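PDB 3I4G: SusD-like carbohydrate binding protein BF1063 from Bacteroides fragilis NCTC 9343, which probably binds carbohydrate at the outer membrane as a SusD-like glycan-capturing protein. Local coordinates for residues E451-R454 against Y455-I458; M53-M56 against E57-S60; H442-R445 against I446-M450; I385-A388 against E389-L392. All blocks are in the same frame, centred on the assembly; numbering follows the deposited sequence.

Along the chain the order is contacts 2, 4, 3, 1, yet all four gather in the buried middle of the fold. Contact 1, at the start of helix 454-461, has its centre about 7 Å from that of contact 2, 9 Å from contact 3 and 14 Å from contact 4. Contact 3 ends helix 433-447 and contact 4 opens helix 387-400. Contacts 1 and 3 each touch the other three; contacts 2 and 4, about 19 Å apart between centres, do not meet. Salt bridges of Arg386 with Glu447 and Glu451, and of Arg444 with Asp457, join these three helices and the loop after 433-447. The Glu57 carboxylate accepts from Met450 N, connecting the 57-60 turn to that loop.

Contact 1: E451-R454 against Y455-I458; sequences EGIR and YWDI
Tyr455 directly follows Arg454 as helix 454-461 begins; its ring leaves the contact to meet Tyr139 and its hydroxyl bonds to Trp513. Trp456 comes next, with no direct carbonyl partner one turn back, because Gly452, at positive phi, is not helical. Water 1 bridges instead: it donates to Gly452 O at 2.7 Å and accepts from Trp456 N at 2.9 Å. The Trp456 ring is approached obliquely by the Ile453 methyl, CG2 to CE3 being 4.3 Å, and its NE1 bonds to Ser138. At Asp457 the regular helical bonding starts, N to Ile453 O at 2.9 Å with an N-H...O angle of 157°. Its carboxylate lies beside the backbone N (chi1 -74°) and thereby folds back near Ile453, where OD2 is 3.8 Å from CG2. Water 2 links Asp457 OD2 to Arg454 NH1, in the plane of the guanidinium at its edge. Ile458 N repeats the helical bond to Arg454 O at 2.9 Å. Its CG2 sits over one guanidinium face, offset toward the rim and 3.5 Å from Arg454 NE; the two side chains cross at about a right angle. Arg454 NH2 pairs with Asp61, and Asp457 with Arg444 and Arg460. Such surroundings probably favour the ionised carboxylate of Asp457, and the water between Asp457 and Arg454 joins two buried charges whose direct separation is too long for an ion pair.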
loop_
_atom_site.group_PDB
_atom_site.type_symbol
_atom_site.label_atom_id
_atom_site.label_comp_id
_atom_site.label_asym_id
_atom_site.label_seq_id
_atom_site.Cartn_x
_atom_site.Cartn_y
_atom_site.Cartn_z
ATOM N N GLU A 451 -1.062 4.498 -1.355
ATOM C CA GLU A 451 -1.543 3.157 -1.679
ATOM C C GLU A 451 -0.966 2.087 -0.761
ATOM O O GLU A 451 -1.233 0.908 -0.960
ATOM C CB GLU A 451 -1.222 2.800 -3.138
ATOM C CG GLU A 451 -1.916 3.771 -4.098
ATOM C CD GLU A 451 -1.674 3.522 -5.555
ATOM O OE1 GLU A 451 -1.749 2.340 -5.976
ATOM O OE2 GLU A 451 -1.424 4.515 -6.289
ATOM N N GLY A 452 -0.241 2.466 0.272
ATOM C CA GLY A 452 0.259 1.496 1.256
ATOM C C GLY A 452 1.552 0.799 0.907
ATOM O O GLY A 452 1.876 -0.236 1.505
ATOM N N ILE A 453 2.342 1.363 -0.019
ATOM C CA ILE A 453 3.597 0.768 -0.472
ATOM C C ILE A 453 4.810 1.561 0.022
ATOM O O ILE A 453 5.934 1.052 0.035
ATOM C CB ILE A 453 3.559 0.636 -2.024
ATOM C CG1 ILE A 453 2.372 -0.209 -2.437
ATOM C CG2 ILE A 453 4.864 0.026 -2.551
ATOM C CD1 ILE A 453 2.078 -0.141 -3.926
ATOM N N ARG A 454 4.601 2.808 0.433
ATOM C CA ARG A 454 5.734 3.672 0.788
ATOM C C ARG A 454 6.558 3.122 1.943
ATOM O O ARG A 454 7.784 3.175 1.895
ATOM C CB ARG A 454 5.244 5.063 1.143
ATOM C CG ARG A 454 6.367 6.077 1.435
ATOM C CD ARG A 454 7.287 6.358 0.296
ATOM N NE ARG A 454 8.267 7.374 0.692
ATOM C CZ ARG A 454 9.318 7.705 -0.008
ATOM N NH1 ARG A 454 9.562 7.103 -1.157
ATOM N NH2 ARG A 454 10.134 8.638 0.425
ATOM N N TYR A 455 5.898 2.644 2.995
ATOM C CA TYR A 455 6.625 2.079 4.122
ATOM C C TYR A 455 7.440 0.885 3.658
ATOM O O TYR A 455 8.651 0.790 4.012
ATOM C CB TYR A 455 5.645 1.728 5.237
ATOM C CG TYR A 455 6.250 1.121 6.471
ATOM C CD1 TYR A 455 7.086 1.839 7.312
ATOM C CD2 TYR A 455 5.973 -0.170 6.805
ATOM C CE1 TYR A 455 7.634 1.249 8.434
ATOM C CE2 TYR A 455 6.474 -0.752 7.932
ATOM C CZ TYR A 455 7.300 -0.036 8.760
ATOM O OH TYR A 455 7.808 -0.615 9.900
ATOM N N TRP A 456 6.837 -0.025 2.903
ATOM C CA TRP A 456 7.584 -1.171 2.385
ATOM C C TRP A 456 8.821 -0.690 1.626
ATOM O O TRP A 456 9.911 -1.245 1.761
ATOM C CB TRP A 456 6.649 -2.004 1.502
ATOM C CG TRP A 456 7.244 -3.271 1.056
ATOM C CD1 TRP A 456 7.395 -4.396 1.817
ATOM C CD2 TRP A 456 7.805 -3.562 -0.231
ATOM N NE1 TRP A 456 8.044 -5.376 1.092
ATOM C CE2 TRP A 456 8.314 -4.891 -0.174
ATOM C CE3 TRP A 456 7.920 -2.845 -1.426
ATOM C CZ2 TRP A 456 8.935 -5.500 -1.268
ATOM C CZ3 TRP A 456 8.515 -3.472 -2.507
ATOM C CH2 TRP A 456 9.012 -4.780 -2.417
ATOM N N ASP A 457 8.685 0.347 0.810
ATOM C CA ASP A 457 9.824 0.845 0.044
ATOM C C ASP A 457 10.916 1.470 0.913
ATOM O O ASP A 457 12.098 1.156 0.753
ATOM C CB ASP A 457 9.378 1.898 -0.967
ATOM C CG ASP A 457 8.645 1.344 -2.172
ATOM O OD1 ASP A 457 8.790 0.149 -2.514
ATOM O OD2 ASP A 457 7.959 2.180 -2.820
ATOM N N ILE A 458 10.554 2.363 1.841
ATOM C CA ILE A 458 11.582 3.043 2.625
ATOM C C ILE A 458 12.294 2.038 3.563
ATOM O O ILE A 458 13.490 2.175 3.840
ATOM C CB ILE A 458 11.086 4.282 3.367
ATOM C CG1 ILE A 458 10.011 3.921 4.382
ATOM C CG2 ILE A 458 10.559 5.307 2.361
ATOM C CD1 ILE A 458 9.466 5.163 5.169
HETATM O O HOH W 1 3.958 -0.494 3.143
HETATM O O HOH W 2 8.072 4.958 -2.673
#

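Contact 2: M53-M56 against E57-S60; sequences MIMM and EHLS
Ile54 O receives Glu57 N at 3.0 Å, and the two bonds that follow, His58 N to Met55 O and Leu59 N to Met56 O, repeat the same three-residue spacing at 2.9 Å each. In all three the donor stands well above the carbonyl plane, by 55° for His58, as suits the tight winding of a 3-10 helix. Met56 N to Met53 O and Ser60 N to Glu57 O extend the series at its two ends. Among the side chains, Met55 (selenomethionine) and His58 run side by side in the same direction. Met55 CB lies 4.0 Å from the His58 ring centroid, only 19° off the normal, a CH-pi contact over the face. Met55 O also sits over a face of this ring, near its rim. The imidazole ND1 bonds to Asp65, whereas the buried NE2 has no partner in the model. On another side of the helix, the bent chain of selenomethionine Met56 brings CE to 4.1 Å from Leu59 CD1, the two crossing obliquely beside Tyr455. Glu57 leaves this apolar pair behind: its carboxylate reaches Asn62 and the backbone N of Met450. Ser60 OG turns back to Glu57 O at 2.8 Å, so that one carbonyl oxygen takes two donors from a single residue. Together these bonds define a 3-10 extension of helix 50-54, closed by a serine that returns to the backbone three residues earlier.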
loop_
_atom_site.group_PDB
_atom_site.type_symbol
_atom_site.label_atom_id
_atom_site.label_comp_id
_atom_site.label_asym_id
_atom_site.label_seq_id
_atom_site.Cartn_x
_atom_site.Cartn_y
_atom_site.Cartn_z
HETATM N N MSE A 53 -3.267 -2.194 4.558
HETATM C CA MSE A 53 -2.529 -1.750 3.398
HETATM C C MSE A 53 -2.473 -0.227 3.290
HETATM O O MSE A 53 -1.458 0.379 3.602
HETATM C CB MSE A 53 -3.146 -2.372 2.131
HETATM C CG MSE A 53 -2.430 -2.002 0.792
HETATM SE SE MSE A 53 -3.013 -3.031 -0.687
HETATM C CE MSE A 53 -4.775 -2.171 -0.863
ATOM N N ILE A 54 -3.566 0.414 2.910
ATOM C CA ILE A 54 -3.588 1.874 2.683
ATOM C C ILE A 54 -3.092 2.630 3.879
ATOM O O ILE A 54 -2.224 3.513 3.761
ATOM C CB ILE A 54 -5.004 2.318 2.274
ATOM C CG1 ILE A 54 -5.354 1.747 0.908
ATOM C CG2 ILE A 54 -5.135 3.853 2.249
ATOM C CD1 ILE A 54 -6.883 1.738 0.629
HETATM N N MSE A 55 -3.562 2.253 5.067
HETATM C CA MSE A 55 -3.155 3.008 6.240
HETATM C C MSE A 55 -1.744 2.742 6.698
HETATM O O MSE A 55 -1.275 3.492 7.566
HETATM C CB MSE A 55 -4.148 2.806 7.372
HETATM C CG MSE A 55 -5.527 3.344 7.019
HETATM SE SE MSE A 55 -6.799 3.185 8.463
HETATM C CE MSE A 55 -8.160 4.262 7.763
HETATM N N MSE A 56 -1.023 1.791 6.107
HETATM C CA MSE A 56 0.403 1.726 6.359
HETATM C C MSE A 56 1.069 3.013 5.907
HETATM O O MSE A 56 2.193 3.282 6.309
HETATM C CB MSE A 56 1.099 0.547 5.666
HETATM C CG MSE A 56 0.818 -0.753 6.283
HETATM SE SE MSE A 56 2.105 -2.104 5.723
HETATM C CE MSE A 56 3.022 -2.493 7.393
ATOM N N GLU A 57 0.423 3.825 5.075
ATOM C CA GLU A 57 1.034 5.094 4.709
ATOM C C GLU A 57 1.245 5.970 5.946
ATOM O O GLU A 57 2.123 6.836 5.947
ATOM C CB GLU A 57 0.189 5.838 3.660
ATOM C CG GLU A 57 1.001 6.525 2.618
ATOM C CD GLU A 57 1.504 5.632 1.520
ATOM O OE1 GLU A 57 1.558 4.403 1.656
ATOM O OE2 GLU A 57 1.925 6.171 0.517
ATOM N N HIS A 58 0.456 5.754 6.982
ATOM C CA HIS A 58 0.637 6.463 8.254
ATOM C C HIS A 58 1.952 6.193 8.950
ATOM O O HIS A 58 2.335 6.947 9.860
ATOM C CB HIS A 58 -0.483 6.118 9.265
ATOM C CG HIS A 58 -1.856 6.394 8.771
ATOM N ND1 HIS A 58 -2.981 6.043 9.485
ATOM C CD2 HIS A 58 -2.289 6.903 7.594
ATOM C CE1 HIS A 58 -4.054 6.392 8.787
ATOM N NE2 HIS A 58 -3.665 6.894 7.628
ATOM N N LEU A 59 2.636 5.125 8.545
ATOM C CA LEU A 59 3.916 4.746 9.100
ATOM C C LEU A 59 5.065 5.330 8.312
ATOM O O LEU A 59 6.224 5.084 8.641
ATOM C CB LEU A 59 4.032 3.217 9.057
ATOM C CG LEU A 59 2.886 2.440 9.697
ATOM C CD1 LEU A 59 3.190 0.917 9.652
ATOM C CD2 LEU A 59 2.569 2.905 11.133
ATOM N N SER A 60 4.759 6.049 7.241
ATOM C CA SER A 60 5.739 6.563 6.310
ATOM C C SER A 60 5.819 8.085 6.362
ATOM O O SER A 60 5.036 8.738 7.042
ATOM C CB SER A 60 5.388 6.149 4.870
ATOM O OG SER A 60 4.347 6.915 4.324
#

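Contact 3: H442-R445 against I446-M450; sequences HERR and IELAM
His442 and Ile446 meet one helical turn apart by a CH-pi contact: Ile446 CG1 lies 4.0 Å from the centroid of the imidazole and 29° off its normal, thus over the face. With CG of His442 set opposite its own N (chi1 177°), one face of the ring is brought under Ile446 CG1, which CE1 approaches to 3.6 Å, and NE2 is taken by the carbonyl of Ser290. A methyl-over-guanidinium contact joins Arg444 and Leu448. The extended arginine chain carries its guanidinium under Leu448 CD1, which lies 4.0 Å above the plane over its centre, and the same methyl is 3.7 Å from Arg444 CG. Backbone bonds form the next group. Ile446 N to His442 O, Glu447 N to Glu443 O (2.8 Å, the N-H...O angle 168°) and Leu448 N to Arg444 O are regular helical bonds. The pattern then gives way: Leu448 is the first residue to leave helical angles, and Ala449 N makes a weak bond of 3.4 Å to Ile446 O. Last come the charges. Glu443 OE2 and Glu447 OE1, 5.0 Å apart, share Arg318 NH1, Glu443 also pairing with Arg418 and Glu447 with Arg386 and Arg420. On other sides of the helix Arg444 NE pairs with Asp457, and Arg445 forms a salt bridge with Asp286 and a hydrogen bond with Asn62. The two like-charged glutamates are thus bridged by arginine rather than left facing each other, which probably offsets their mutual repulsion and favours their ionised forms at this buried helix end.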
loop_
_atom_site.group_PDB
_atom_site.type_symbol
_atom_site.label_atom_id
_atom_site.label_comp_id
_atom_site.label_asym_id
_atom_site.label_seq_id
_atom_site.Cartn_x
_atom_site.Cartn_y
_atom_site.Cartn_z
ATOM N N HIS A 442 11.819 8.530 -6.699
ATOM C CA HIS A 442 10.897 9.649 -6.567
ATOM C C HIS A 442 9.631 9.431 -7.399
ATOM O O HIS A 442 8.515 9.718 -6.937
ATOM C CB HIS A 442 11.578 10.951 -6.986
ATOM C CG HIS A 442 10.665 12.118 -6.936
ATOM N ND1 HIS A 442 10.054 12.640 -8.052
ATOM C CD2 HIS A 442 10.178 12.804 -5.879
ATOM C CE1 HIS A 442 9.241 13.625 -7.675
ATOM N NE2 HIS A 442 9.319 13.756 -6.368
ATOM N N GLU A 443 9.760 8.941 -8.634
ATOM C CA GLU A 443 8.595 8.722 -9.453
ATOM C C GLU A 443 7.704 7.679 -8.806
ATOM O O GLU A 443 6.489 7.804 -8.832
ATOM C CB GLU A 443 8.999 8.305 -10.871
ATOM C CG GLU A 443 7.832 8.262 -11.815
ATOM C CD GLU A 443 7.260 9.660 -12.085
ATOM O OE1 GLU A 443 8.008 10.685 -12.059
ATOM O OE2 GLU A 443 6.055 9.752 -12.362
ATOM N N ARG A 444 8.296 6.629 -8.255
ATOM C CA ARG A 444 7.563 5.629 -7.587
ATOM C C ARG A 444 6.790 6.228 -6.399
ATOM O O ARG A 444 5.626 5.903 -6.150
ATOM C CB ARG A 444 8.527 4.525 -7.133
ATOM C CG ARG A 444 7.899 3.381 -6.496
ATOM C CD ARG A 444 9.008 2.360 -6.098
ATOM N NE ARG A 444 8.402 1.258 -5.414
ATOM C CZ ARG A 444 8.055 0.104 -5.942
ATOM N NH1 ARG A 444 8.286 -0.191 -7.226
ATOM N NH2 ARG A 444 7.470 -0.755 -5.154
ATOM N N ARG A 445 7.421 7.106 -5.631
ATOM C CA ARG A 445 6.761 7.785 -4.508
ATOM C C ARG A 445 5.521 8.525 -4.977
ATOM O O ARG A 445 4.437 8.403 -4.397
ATOM C CB ARG A 445 7.717 8.775 -3.841
ATOM C CG ARG A 445 7.118 9.408 -2.636
ATOM C CD ARG A 445 7.966 10.442 -1.963
ATOM N NE ARG A 445 7.335 10.819 -0.665
ATOM C CZ ARG A 445 7.792 11.733 0.171
ATOM N NH1 ARG A 445 8.870 12.435 -0.103
ATOM N NH2 ARG A 445 7.131 11.964 1.289
ATOM N N ILE A 446 5.661 9.288 -6.046
ATOM C CA ILE A 446 4.537 10.056 -6.548
ATOM C C ILE A 446 3.449 9.179 -7.134
ATOM O O ILE A 446 2.268 9.276 -6.793
ATOM C CB ILE A 446 5.020 11.069 -7.623
ATOM C CG1 ILE A 446 5.995 12.089 -7.038
ATOM C CG2 ILE A 446 3.829 11.771 -8.298
ATOM C CD1 ILE A 446 5.526 12.800 -5.788
ATOM N N GLU A 447 3.847 8.238 -7.979
ATOM C CA GLU A 447 2.858 7.392 -8.652
ATOM C C GLU A 447 2.026 6.572 -7.693
ATOM O O GLU A 447 0.810 6.451 -7.877
ATOM C CB GLU A 447 3.566 6.488 -9.654
ATOM C CG GLU A 447 2.659 5.525 -10.359
ATOM C CD GLU A 447 1.616 6.148 -11.261
ATOM O OE1 GLU A 447 1.768 7.326 -11.632
ATOM O OE2 GLU A 447 0.643 5.450 -11.597
ATOM N N LEU A 448 2.655 6.038 -6.648
ATOM C CA LEU A 448 1.987 5.127 -5.729
ATOM C C LEU A 448 1.589 5.758 -4.419
ATOM O O LEU A 448 1.180 5.046 -3.505
ATOM C CB LEU A 448 2.911 3.933 -5.444
ATOM C CG LEU A 448 3.378 3.134 -6.647
ATOM C CD1 LEU A 448 4.431 2.089 -6.204
ATOM C CD2 LEU A 448 2.210 2.467 -7.379
ATOM N N ALA A 449 1.614 7.072 -4.318
ATOM C CA ALA A 449 1.310 7.730 -3.056
ATOM C C ALA A 449 -0.069 7.376 -2.518
ATOM O O ALA A 449 -1.077 7.387 -3.233
ATOM C CB ALA A 449 1.466 9.267 -3.179
HETATM N N MSE A 450 -0.116 7.094 -1.215
HETATM C CA MSE A 450 -1.315 6.777 -0.440
HETATM C C MSE A 450 -1.851 5.380 -0.712
HETATM O O MSE A 450 -2.952 5.079 -0.251
HETATM C CB MSE A 450 -2.432 7.815 -0.623
HETATM C CG MSE A 450 -2.005 9.242 -0.304
HETATM SE SE MSE A 450 -1.188 9.546 1.457
HETATM C CE MSE A 450 -2.642 8.801 2.501
#

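Contact 4: I385-A388 against E389-L392; sequences IRYA and EVLL
Tyr387, its CG set opposite the backbone N (chi1 -167°), swings its ring forward to meet Val390 and Leu391, while Leu391 turns CG away from its own carbonyl carbon (chi1 -64°) and offers its isobutyl group to the ring. This is a strand-to-helix junction: strand 380-386 ends, Arg386 occupies the N-cap position, and helix 387-400 starts at Tyr387. Leu391 covers one face of the phenol ring off-centre; its CD2 lies 4.1 Å from the ring centroid and comes to 3.7 Å from Tyr387 CZ. Val390 approaches the same ring obliquely, CB being 4.0 Å from Tyr387 CD1, and its CG2 is 4.3 Å from Ile385 CG2. Tyr387 also rests on Ile224 and Met225 of helix 214-227, so the new helix packs against that one from its first turn. The backbone confirms the start: Arg386 O accepts Val390 N at 3.3 Å, as well as a weak bond from Glu389 N. Tyr387 O takes Leu391 N at 3.0 Å and Ala388 O takes Leu392 N, both nearly straight at the hydrogen. The Arg386 guanidinium forms salt bridges with Glu250, Glu447 and Glu451, and Glu389 OE2 pairs with Arg206. In a capping box Glu389 would reach the N-cap nitrogen directly; here water 3 intervenes, accepting from Arg386 N at 2.8 Å and donating to Glu389 OE1 at 2.7 Å.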
loop_
_atom_site.group_PDB
_atom_site.type_symbol
_atom_site.label_atom_id
_atom_site.label_comp_id
_atom_site.label_asym_id
_atom_site.label_seq_id
_atom_site.Cartn_x
_atom_site.Cartn_y
_atom_site.Cartn_z
ATOM N N ILE A 385 -1.542 -4.612 -6.940
ATOM C CA ILE A 385 -0.491 -4.559 -7.945
ATOM C C ILE A 385 -1.034 -3.858 -9.179
ATOM O O ILE A 385 -1.998 -4.317 -9.800
ATOM C CB ILE A 385 0.008 -5.955 -8.382
ATOM C CG1 ILE A 385 0.549 -6.778 -7.201
ATOM C CG2 ILE A 385 1.061 -5.850 -9.506
ATOM C CD1 ILE A 385 1.817 -6.242 -6.506
ATOM N N ARG A 386 -0.412 -2.741 -9.519
ATOM C CA ARG A 386 -0.706 -1.977 -10.733
ATOM C C ARG A 386 0.442 -2.113 -11.722
ATOM O O ARG A 386 1.624 -2.173 -11.359
ATOM C CB ARG A 386 -0.956 -0.490 -10.414
ATOM C CG ARG A 386 -2.104 -0.260 -9.507
ATOM C CD ARG A 386 -2.632 1.161 -9.491
ATOM N NE ARG A 386 -1.784 2.204 -8.912
ATOM C CZ ARG A 386 -1.099 3.131 -9.594
ATOM N NH1 ARG A 386 -0.928 3.089 -10.923
ATOM N NH2 ARG A 386 -0.513 4.103 -8.920
ATOM N N TYR A 387 0.077 -2.080 -13.005
ATOM C CA TYR A 387 1.118 -2.149 -14.050
ATOM C C TYR A 387 2.121 -0.985 -13.928
ATOM O O TYR A 387 3.271 -1.135 -14.266
ATOM C CB TYR A 387 0.493 -2.193 -15.440
ATOM C CG TYR A 387 1.420 -2.569 -16.587
ATOM C CD1 TYR A 387 2.140 -3.739 -16.557
ATOM C CD2 TYR A 387 1.523 -1.754 -17.710
ATOM C CE1 TYR A 387 2.935 -4.101 -17.623
ATOM C CE2 TYR A 387 2.319 -2.108 -18.766
ATOM C CZ TYR A 387 3.010 -3.272 -18.712
ATOM O OH TYR A 387 3.793 -3.663 -19.799
ATOM N N ALA A 388 1.701 0.194 -13.444
ATOM C CA ALA A 388 2.687 1.246 -13.260
ATOM C C ALA A 388 3.791 0.834 -12.299
ATOM O O ALA A 388 4.950 1.202 -12.496
ATOM C CB ALA A 388 2.043 2.483 -12.729
ATOM N N GLU A 389 3.466 0.070 -11.252
ATOM C CA GLU A 389 4.508 -0.401 -10.341
ATOM C C GLU A 389 5.410 -1.401 -11.064
ATOM O O GLU A 389 6.624 -1.433 -10.847
ATOM C CB GLU A 389 3.913 -1.054 -9.096
ATOM C CG GLU A 389 5.036 -1.537 -8.165
ATOM C CD GLU A 389 4.596 -2.368 -6.982
ATOM O OE1 GLU A 389 3.402 -2.349 -6.631
ATOM O OE2 GLU A 389 5.475 -3.056 -6.389
ATOM N N VAL A 390 4.841 -2.264 -11.899
ATOM C CA VAL A 390 5.638 -3.206 -12.672
ATOM C C VAL A 390 6.657 -2.494 -13.554
ATOM O O VAL A 390 7.825 -2.896 -13.597
ATOM C CB VAL A 390 4.711 -4.114 -13.536
ATOM C CG1 VAL A 390 5.495 -4.978 -14.512
ATOM C CG2 VAL A 390 3.820 -4.983 -12.625
ATOM N N LEU A 391 6.216 -1.452 -14.256
ATOM C CA LEU A 391 7.120 -0.704 -15.133
ATOM C C LEU A 391 8.209 -0.007 -14.345
ATOM O O LEU A 391 9.391 -0.069 -14.707
ATOM C CB LEU A 391 6.343 0.322 -15.962
ATOM C CG LEU A 391 5.321 -0.213 -16.940
ATOM C CD1 LEU A 391 4.624 0.936 -17.693
ATOM C CD2 LEU A 391 5.967 -1.181 -17.942
ATOM N N LEU A 392 7.856 0.624 -13.223
ATOM C CA LEU A 392 8.877 1.292 -12.406
ATOM C C LEU A 392 9.771 0.280 -11.698
ATOM O O LEU A 392 10.944 0.542 -11.474
ATOM C CB LEU A 392 8.238 2.255 -11.417
ATOM C CG LEU A 392 7.444 3.406 -12.012
ATOM C CD1 LEU A 392 6.690 4.195 -10.944
ATOM C CD2 LEU A 392 8.350 4.316 -12.839
HETATM O O HOH W 3 1.006 -1.365 -7.534
#